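Local coordinates for ABC transporter sugar binding protein (Xanthomonas axonopodis pv. citri, PDB 3UOR) that probably binds maltose or a related sugar in the periplasm as the MalE-type receptor of an ABC transporter, at residues L94-L99 with K373-E378. Sequence-based numbering, arbitrary orientation.
Sequences LPEFAL and KVLEWE
Pro-95 and Glu-96, neighbours in the helix 94-99, lie against the chain that leads into the helix 377-394. The ring of Pro-95 packs on the peptide that follows Lys-373. Its CB is 3.7 Å from Lys-373 O, and its CG meets the side chain of Lys-373 at CB, 3.9 Å away. The proline thus touches both the backbone and the root of the lysine. The rest of the lysine leads away from the helix. The chain bends at chi2 (109°) and again at chi4, and NZ is hydrogen-bonded to the carbonyl oxygen of Leu-130. A long, weak ion pair with Asp-127 adds to this.

The second half of the contact is made by Glu-96 and Leu-375. Their side chains pass at a slant, with methylenes of the glutamate against one branch of the leucine. Glu-96 CG is 4.0 Å from Leu-375 CD1, and Glu-96 CB is equally far from Leu-375 CG. The glutamate is extended, with CG anti to the backbone N (chi1 179°). This carries the carboxylate past the leucine, where OE1 accepts a hydrogen bond from His-71 NE2 of the helix 67-79. That bond probably helps to keep the aliphatic part of Glu-96 in place beside Leu-375.

No hydrogen bond joins the two segments. Between them they bury 231 Å², mostly through carbon contacts. Backbones come near as well, with Glu-96 CA 5.0 Å from Leu-375 CA. A type I beta turn from Val-374 to Trp-377, closed by Trp-377 N to Val-374 O at 3.0 Å, presents Leu-375 here. Glu-376 follows as the N-cap residue. The arrangement is a helix packed against a turn at the start of another helix, joining distant parts of the chain in a periplasmic binding protein fold.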
# COMPACT_ATOMS: atom_id res chain seq x y z
N LEU A 94 -7.19 -4.74 -9.75
CA LEU A 94 -6.80 -5.20 -11.09
C LEU A 94 -7.26 -6.62 -11.42
O LEU A 94 -7.81 -6.84 -12.51
CB LEU A 94 -5.28 -5.13 -11.26
CG LEU A 94 -4.70 -4.11 -12.23
CD1 LEU A 94 -5.26 -2.74 -11.94
CD2 LEU A 94 -3.20 -4.11 -12.10
N PRO A 95 -7.03 -7.59 -10.52
CA PRO A 95 -7.37 -8.97 -10.87
C PRO A 95 -8.83 -9.11 -11.24
O PRO A 95 -9.17 -9.84 -12.17
CB PRO A 95 -7.06 -9.74 -9.59
CG PRO A 95 -5.98 -8.97 -8.96
CD PRO A 95 -6.34 -7.53 -9.22
N GLU A 96 -9.70 -8.39 -10.55
CA GLU A 96 -11.11 -8.43 -10.86
C GLU A 96 -11.42 -7.86 -12.24
O GLU A 96 -12.08 -8.51 -13.05
CB GLU A 96 -11.94 -7.71 -9.80
CG GLU A 96 -13.44 -7.73 -10.12
CD GLU A 96 -14.30 -7.23 -8.98
OE1 GLU A 96 -13.73 -6.86 -7.93
OE2 GLU A 96 -15.54 -7.20 -9.14
N PHE A 97 -10.96 -6.64 -12.51
CA PHE A 97 -11.24 -6.05 -13.82
C PHE A 97 -10.53 -6.77 -14.96
O PHE A 97 -11.02 -6.79 -16.09
CB PHE A 97 -11.01 -4.54 -13.80
CG PHE A 97 -12.03 -3.81 -12.98
CD1 PHE A 97 -13.17 -3.29 -13.56
CD2 PHE A 97 -11.87 -3.69 -11.61
CE1 PHE A 97 -14.14 -2.64 -12.79
CE2 PHE A 97 -12.83 -3.04 -10.82
CZ PHE A 97 -13.97 -2.52 -11.42
N ALA A 98 -9.40 -7.40 -14.66
CA ALA A 98 -8.69 -8.20 -15.65
C ALA A 98 -9.48 -9.47 -15.98
O ALA A 98 -9.70 -9.79 -17.15
CB ALA A 98 -7.29 -8.55 -15.17
N LEU A 99 -9.91 -10.18 -14.95
CA LEU A 99 -10.65 -11.42 -15.16
C LEU A 99 -12.07 -11.16 -15.68
O LEU A 99 -12.72 -12.06 -16.22
CB LEU A 99 -10.59 -12.31 -13.92
CG LEU A 99 -9.12 -12.56 -13.51
CD1 LEU A 99 -9.00 -13.45 -12.29
CD2 LEU A 99 -8.30 -13.14 -14.67
N LYS A 373 -2.92 -12.45 -6.04
CA LYS A 373 -3.76 -11.72 -6.99
C LYS A 373 -5.10 -12.39 -7.24
O LYS A 373 -5.41 -12.77 -8.37
CB LYS A 373 -3.03 -11.50 -8.32
CG LYS A 373 -1.94 -10.45 -8.28
CD LYS A 373 -0.61 -11.14 -8.40
CE LYS A 373 0.46 -10.23 -8.94
NZ LYS A 373 1.17 -10.95 -10.03
N VAL A 374 -5.89 -12.53 -6.19
CA VAL A 374 -7.25 -13.04 -6.31
C VAL A 374 -8.27 -11.94 -6.05
O VAL A 374 -8.10 -11.07 -5.21
CB VAL A 374 -7.51 -14.21 -5.37
CG1 VAL A 374 -6.55 -15.35 -5.70
CG2 VAL A 374 -7.34 -13.77 -3.90
N LEU A 375 -9.32 -12.00 -6.83
CA LEU A 375 -10.46 -11.11 -6.73
C LEU A 375 -10.97 -11.00 -5.27
O LEU A 375 -11.35 -9.93 -4.81
CB LEU A 375 -11.52 -11.69 -7.66
CG LEU A 375 -12.89 -11.12 -7.84
CD1 LEU A 375 -13.37 -11.62 -9.19
CD2 LEU A 375 -13.75 -11.63 -6.71
N GLU A 376 -10.93 -12.10 -4.52
CA GLU A 376 -11.46 -12.08 -3.16
C GLU A 376 -10.47 -11.64 -2.07
O GLU A 376 -10.75 -11.75 -0.86
CB GLU A 376 -12.15 -13.41 -2.81
CG GLU A 376 -11.51 -14.65 -3.36
CD GLU A 376 -11.74 -14.89 -4.86
OE1 GLU A 376 -12.85 -15.28 -5.30
OE2 GLU A 376 -10.78 -14.73 -5.62
N TRP A 377 -9.33 -11.10 -2.49
CA TRP A 377 -8.30 -10.66 -1.54
C TRP A 377 -8.80 -9.66 -0.49
O TRP A 377 -8.48 -9.78 0.68
CB TRP A 377 -7.04 -10.11 -2.24
CG TRP A 377 -6.01 -9.79 -1.23
CD1 TRP A 377 -5.60 -8.54 -0.83
CD2 TRP A 377 -5.33 -10.72 -0.38
NE1 TRP A 377 -4.67 -8.66 0.18
CE2 TRP A 377 -4.50 -9.99 0.47
CE3 TRP A 377 -5.32 -12.12 -0.30
CZ2 TRP A 377 -3.67 -10.60 1.41
CZ3 TRP A 377 -4.51 -12.72 0.61
CH2 TRP A 377 -3.69 -11.97 1.46
N GLU A 378 -9.57 -8.66 -0.88
CA GLU A 378 -10.03 -7.70 0.11
C GLU A 378 -10.90 -8.34 1.20
O GLU A 378 -10.74 -8.03 2.37
CB GLU A 378 -10.78 -6.54 -0.53
CG GLU A 378 -9.84 -5.48 -1.09
CD GLU A 378 -10.55 -4.18 -1.44
OE1 GLU A 378 -11.39 -4.19 -2.37
OE2 GLU A 378 -10.27 -3.15 -0.79